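Local coordinates for protein peptide methionine sulfoxide reductase MsrA (Corynebacterium diphtheriae, PDB 4D7L) that reduces methionine (S)-sulfoxide, in proteins or as the free amino acid, back to methionine, probably repairing proteins inactivated by oxidation, at residues 35-40 and 103-108; 28-33 and 110-115. All blocks are in the same frame, centred on the assembly; numbering follows the deposited sequence.

Overall arrangement
From the N terminus, the chain first runs through a long loop that precedes strand 64-69. Residues 28-33 and then 35-40 of this loop make the first halves of contact 2 and contact 1. The chain goes on through strand 64-69, helix 73-81 and strand 86-94. Helix 103-107 then returns to 35-40 and closes contact 1. A few residues later, 110-115 reaches 28-33 and closes contact 2. The inner loop of contact 1 thus lies within the outer loop of contact 2. Both contacts tie the N-terminal loop to the connection between strands 86-94 and 114-121. A probable hydrogen bond from Leu37 N to Arg110 O joins them.

Contact 1: residues 35-40 and 103-108; sequences DALKGG and YRETCT. With CAC (cacodylate ion), chain D.
The flat carboxylate of Glu105 meets Gly39 through a single water at one of its oxygens. The water donates to Glu105 OE2 at 2.8 Å. It accepts from Gly39 N at 2.9 Å. The other oxygen, OE1, takes the backbone N-H of Thr102, just before helix 103-107. This resembles the return bond of a helix capping box and helps hold the carboxylate in place. The second flat group is the Tyr103 ring, on the same short helix but turned away from the N-terminal loop. Cys107 SG lies 3.3 Å above one face of this ring, offset toward the rim. Cacodylate lies at the ring edge, near the plane, where Tyr103 OH donates to its O1 at 2.6 Å. Tyr155 OH binds the ion too. The ion probably comes from the crystallisation liquor. Its place between two tyrosine hydroxyls is consistent with the sulfoxide-oxygen pocket of MsrA enzymes.

The direct packing is at the surface and centres on one methyl of Leu37. With chi1 -70°, CG is anti to the carbonyl carbon, and chi2 168° extends the chain so that CD1 reaches the helix. Leu37 CD1 is 3.8 Å from Glu105 CB and also rests near the Glu105 carbonyl oxygen. The backbone of Leu37 is fixed by Thr98 and Arg110, so the loop lies along the connection as well as the helix. Glu105 O has two donors, both from Thr108. The backbone Thr108 N reaches it at 3.1 Å. Thr108 OG1 donates to Glu105 O at 2.6 Å, in the carbonyl plane with a C=O...donor angle of 156°, and the same OG1 lies 3.6 Å from Leu37 CD1.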
loop_
_atom_site.group_PDB
_atom_site.type_symbol
_atom_site.label_atom_id
_atom_site.label_comp_id
_atom_site.label_asym_id
_atom_site.label_seq_id
_atom_site.Cartn_x
_atom_site.Cartn_y
_atom_site.Cartn_z
ATOM N N ASP A 35 19.097 14.070 0.941
ATOM C CA ASP A 35 18.316 15.112 0.274
ATOM C C ASP A 35 16.810 14.998 0.546
ATOM O O ASP A 35 16.036 15.822 0.078
ATOM C CB ASP A 35 18.520 15.054 -1.234
ATOM C CG ASP A 35 19.956 15.296 -1.641
ATOM O OD1 ASP A 35 20.647 16.062 -0.941
ATOM O OD2 ASP A 35 20.382 14.716 -2.663
ATOM N N ALA A 36 16.391 13.981 1.288
ATOM C CA ALA A 36 14.965 13.745 1.475
ATOM C C ALA A 36 14.353 14.777 2.423
ATOM O O ALA A 36 15.068 15.423 3.180
ATOM C CB ALA A 36 14.734 12.336 1.986
ATOM N N LEU A 37 13.034 14.954 2.357
ATOM C CA LEU A 37 12.342 15.871 3.272
ATOM C C LEU A 37 12.541 15.437 4.720
ATOM O O LEU A 37 12.564 14.238 5.026
ATOM C CB LEU A 37 10.839 15.936 2.937
ATOM C CG LEU A 37 10.538 16.651 1.618
ATOM C CD1 LEU A 37 9.092 16.440 1.176
ATOM C CD2 LEU A 37 10.830 18.162 1.754
ATOM N N LYS A 38 12.653 16.403 5.620
ATOM C CA LYS A 38 12.957 16.077 7.013
ATOM C C LYS A 38 11.754 15.534 7.773
ATOM O O LYS A 38 11.924 14.803 8.741
ATOM C CB LYS A 38 13.522 17.302 7.746
ATOM C CG LYS A 38 14.874 17.722 7.201
ATOM C CD LYS A 38 15.828 16.538 7.082
ATOM N N GLY A 39 10.550 15.881 7.333
ATOM C CA GLY A 39 9.345 15.406 8.000
ATOM C C GLY A 39 9.188 15.966 9.407
ATOM O O GLY A 39 9.504 17.124 9.651
ATOM N N GLY A 40 8.700 15.163 10.346
ATOM C CA GLY A 40 8.528 15.681 11.689
ATOM C C GLY A 40 8.487 14.556 12.691
ATOM O O GLY A 40 8.363 13.389 12.314
ATOM N N TYR A 103 0.611 13.987 3.364
ATOM C CA TYR A 103 0.314 13.539 2.019
ATOM C C TYR A 103 0.965 14.458 0.987
ATOM O O TYR A 103 1.575 14.011 -0.003
ATOM C CB TYR A 103 -1.204 13.492 1.821
ATOM C CG TYR A 103 -1.628 13.092 0.426
ATOM C CD1 TYR A 103 -1.380 11.806 -0.055
ATOM C CD2 TYR A 103 -2.319 13.985 -0.389
ATOM C CE1 TYR A 103 -1.807 11.417 -1.337
ATOM C CE2 TYR A 103 -2.740 13.612 -1.659
ATOM C CZ TYR A 103 -2.479 12.326 -2.121
ATOM O OH TYR A 103 -2.898 11.949 -3.379
ATOM N N ARG A 104 0.851 15.754 1.224
ATOM C CA ARG A 104 1.408 16.699 0.262
ATOM C C ARG A 104 2.912 16.470 0.147
ATOM O O ARG A 104 3.456 16.451 -0.948
ATOM C CB ARG A 104 1.102 18.143 0.676
ATOM C CG ARG A 104 1.737 19.196 -0.229
ATOM C CD ARG A 104 1.369 20.613 0.234
ATOM N NE ARG A 104 -0.073 20.846 0.188
ATOM C CZ ARG A 104 -0.734 21.218 -0.906
ATOM N NH1 ARG A 104 -0.080 21.423 -2.044
ATOM N NH2 ARG A 104 -2.047 21.401 -0.857
ATOM N N GLU A 105 3.583 16.225 1.267
ATOM C CA GLU A 105 5.018 15.933 1.185
ATOM C C GLU A 105 5.314 14.673 0.357
ATOM O O GLU A 105 6.220 14.665 -0.484
ATOM C CB GLU A 105 5.601 15.784 2.592
ATOM C CG GLU A 105 5.710 17.121 3.303
ATOM C CD GLU A 105 6.141 17.001 4.754
ATOM O OE1 GLU A 105 5.889 15.952 5.391
ATOM O OE2 GLU A 105 6.727 17.980 5.254
ATOM N N THR A 106 4.564 13.610 0.605
ATOM C CA THR A 106 4.799 12.359 -0.097
ATOM C C THR A 106 4.607 12.540 -1.610
ATOM O O THR A 106 5.382 11.998 -2.403
ATOM C CB THR A 106 3.871 11.243 0.429
ATOM O OG1 THR A 106 4.152 11.020 1.818
ATOM C CG2 THR A 106 4.061 9.953 -0.352
ATOM N N CYS A 107 3.611 13.335 -2.003
ATOM C CA CYS A 107 3.324 13.548 -3.426
ATOM C C CYS A 107 4.450 14.275 -4.154
ATOM O O CYS A 107 4.487 14.239 -5.387
ATOM C CB CYS A 107 2.016 14.327 -3.620
ATOM S SG CYS A 107 0.571 13.412 -3.042
ATOM N N THR A 108 5.371 14.919 -3.428
ATOM C CA THR A 108 6.533 15.547 -4.092
ATOM C C THR A 108 7.556 14.542 -4.618
ATOM O O THR A 108 8.474 14.905 -5.376
ATOM C CB THR A 108 7.310 16.498 -3.160
ATOM O OG1 THR A 108 7.955 15.727 -2.143
ATOM C CG2 THR A 108 6.372 17.539 -2.520
HETATM AS AS CAC D . -3.720 9.203 -4.900
HETATM O O1 CAC D . -2.108 9.778 -4.583
HETATM O O2 CAC D . -3.677 8.044 -6.197
HETATM C C1 CAC D . -4.864 10.713 -5.409
HETATM C C2 CAC D . -4.440 8.351 -3.285
HETATM O O HOH W 1 9.511 18.007 5.708
#

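Contact 2: residues 28-33 and 110-115; sequences PRLVEE and RTNHTE
Asn112 reaches across to Leu30 and Val31 and carries this contact with its whole side chain. Asn112 CB lies 3.9 Å from Leu30 CD2. Asn112 CG is nearer, 3.7 Å from the same Leu30 CD2. Then the amide divides. Asn112 OD1 accepts from Val31 N at 2.8 Å, in its own carbonyl plane and on a lone pair. Asn112 ND2 donates to Val31 O at 2.9 Å. That bond is nearly straight, with an N-H...acceptor angle of 177°. Val31 O lies almost in the amide plane of Asn112, but the donor is tilted 23° from the Val31 carbonyl plane. The amide thus grips both backbone polar groups of a single residue, much as a neighbouring strand would, and the two bonds fix its rotation.

Hydrocarbon flanks the pair. Leu30 CD2 packs 3.5 Å from Asn112 OD1. Val31 CG2 lies between the backbone N and the carbonyl carbon of its own residue, which brings it near the amide and the Arg110 carbonyl. Val31 CG1 leans on the Arg110 chain, 4.3 Å from its CG. Asn112 itself sits at a positive phi of 66°. An ST turn spans it, in which His113 N donates to Thr111 OG1 at 3.0 Å.

The contact lies just ahead of strand 114-121, a member of the mixed sheet. Arg156, before strand 158-161, holds Asn112 O. Thr111 packs on Thr106 of helix 103-107. The N-terminal loop is thereby pinned to the turn that leads from this helix into the strand.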
loop_
_atom_site.group_PDB
_atom_site.type_symbol
_atom_site.label_atom_id
_atom_site.label_comp_id
_atom_site.label_asym_id
_atom_site.label_seq_id
_atom_site.Cartn_x
_atom_site.Cartn_y
_atom_site.Cartn_z
ATOM N N PRO A 28 11.038 8.752 -13.113
ATOM C CA PRO A 28 11.118 9.118 -11.693
ATOM C C PRO A 28 12.313 8.440 -11.055
ATOM O O PRO A 28 12.735 7.378 -11.522
ATOM C CB PRO A 28 9.815 8.561 -11.100
ATOM C CG PRO A 28 8.912 8.429 -12.261
ATOM C CD PRO A 28 9.743 8.121 -13.442
ATOM N N ARG A 29 12.838 9.014 -9.978
ATOM C CA ARG A 29 13.935 8.395 -9.244
ATOM C C ARG A 29 13.772 8.666 -7.762
ATOM O O ARG A 29 13.189 9.681 -7.386
ATOM C CB ARG A 29 15.286 8.935 -9.726
ATOM C CG ARG A 29 15.363 10.448 -9.716
ATOM N N LEU A 30 14.263 7.746 -6.930
ATOM C CA LEU A 30 14.341 7.958 -5.488
ATOM C C LEU A 30 15.321 9.085 -5.211
ATOM O O LEU A 30 16.249 9.273 -5.982
ATOM C CB LEU A 30 14.790 6.685 -4.776
ATOM C CG LEU A 30 13.852 5.484 -4.898
ATOM C CD1 LEU A 30 14.541 4.256 -4.340
ATOM C CD2 LEU A 30 12.573 5.767 -4.135
ATOM N N VAL A 31 15.112 9.856 -4.151
ATOM C CA VAL A 31 16.105 10.869 -3.800
ATOM C C VAL A 31 17.170 10.259 -2.865
ATOM O O VAL A 31 16.920 9.241 -2.223
ATOM C CB VAL A 31 15.456 12.109 -3.144
ATOM C CG1 VAL A 31 14.431 12.733 -4.103
ATOM C CG2 VAL A 31 14.807 11.756 -1.805
ATOM N N GLU A 32 18.367 10.850 -2.809
ATOM C CA GLU A 32 19.326 10.446 -1.779
ATOM C C GLU A 32 18.744 10.764 -0.397
ATOM O O GLU A 32 18.084 11.797 -0.216
ATOM C CB GLU A 32 20.673 11.158 -1.969
ATOM C CG GLU A 32 21.395 10.764 -3.241
ATOM C CD GLU A 32 21.708 9.278 -3.290
ATOM O OE1 GLU A 32 22.213 8.743 -2.278
ATOM O OE2 GLU A 32 21.443 8.643 -4.336
ATOM N N GLU A 33 18.981 9.890 0.580
ATOM C CA GLU A 33 18.368 10.084 1.886
ATOM C C GLU A 33 18.809 11.405 2.491
ATOM O O GLU A 33 18.039 12.058 3.187
ATOM C CB GLU A 33 18.718 8.936 2.846
ATOM C CG GLU A 33 17.953 7.667 2.541
ATOM C CD GLU A 33 18.289 6.522 3.484
ATOM O OE1 GLU A 33 18.901 6.760 4.555
ATOM O OE2 GLU A 33 17.953 5.378 3.129
ATOM N N ARG A 110 9.750 13.337 -2.684
ATOM C CA ARG A 110 11.009 13.560 -1.940
ATOM C C ARG A 110 11.058 12.887 -0.567
ATOM O O ARG A 110 11.912 13.207 0.247
ATOM C CB ARG A 110 11.248 15.061 -1.808
ATOM C CG ARG A 110 11.407 15.698 -3.189
ATOM C CD ARG A 110 11.356 17.218 -3.133
ATOM N NE ARG A 110 12.360 17.770 -2.239
ATOM C CZ ARG A 110 12.409 19.052 -1.883
ATOM N NH1 ARG A 110 11.504 19.910 -2.347
ATOM N NH2 ARG A 110 13.354 19.475 -1.055
ATOM N N THR A 111 10.171 11.921 -0.333
ATOM C CA THR A 111 10.205 11.147 0.902
ATOM C C THR A 111 10.670 9.718 0.670
ATOM O O THR A 111 10.981 9.021 1.621
ATOM C CB THR A 111 8.814 11.040 1.582
ATOM O OG1 THR A 111 7.979 10.160 0.809
ATOM C CG2 THR A 111 8.130 12.429 1.760
ATOM N N ASN A 112 10.647 9.295 -0.595
ATOM C CA ASN A 112 10.897 7.911 -1.037
ATOM C C ASN A 112 9.857 6.890 -0.585
ATOM O O ASN A 112 9.974 5.707 -0.911
ATOM C CB ASN A 112 12.300 7.446 -0.604
ATOM C CG ASN A 112 13.402 8.152 -1.377
ATOM O OD1 ASN A 112 13.140 8.766 -2.419
ATOM N ND2 ASN A 112 14.650 8.055 -0.886
ATOM N N HIS A 113 8.814 7.322 0.120
ATOM C CA HIS A 113 7.782 6.368 0.522
ATOM C C HIS A 113 6.884 5.913 -0.625
ATOM O O HIS A 113 6.753 6.583 -1.655
ATOM C CB HIS A 113 6.864 6.948 1.608
ATOM C CG HIS A 113 7.523 7.120 2.937
ATOM N ND1 HIS A 113 7.959 6.054 3.693
ATOM C CD2 HIS A 113 7.800 8.237 3.659
ATOM C CE1 HIS A 113 8.485 6.508 4.820
ATOM N NE2 HIS A 113 8.397 7.825 4.825
ATOM N N THR A 114 6.260 4.753 -0.478
ATOM C CA THR A 114 5.230 4.390 -1.440
ATOM C C THR A 114 3.889 4.362 -0.707
ATOM O O THR A 114 3.832 4.239 0.523
ATOM C CB THR A 114 5.518 3.047 -2.140
ATOM O OG1 THR A 114 4.709 2.945 -3.322
ATOM C CG2 THR A 114 5.232 1.856 -1.215
ATOM N N GLU A 115 2.817 4.515 -1.474
ATOM C CA GLU A 115 1.465 4.522 -0.929
ATOM C C GLU A 115 1.096 3.106 -0.520
ATOM O O GLU A 115 1.092 2.196 -1.352
ATOM C CB GLU A 115 0.461 5.081 -1.941
ATOM C CG GLU A 115 0.656 6.585 -2.162
ATOM C CD GLU A 115 -0.479 7.239 -2.948
ATOM O OE1 GLU A 115 -1.469 6.552 -3.305
ATOM O OE2 GLU A 115 -0.354 8.454 -3.224
#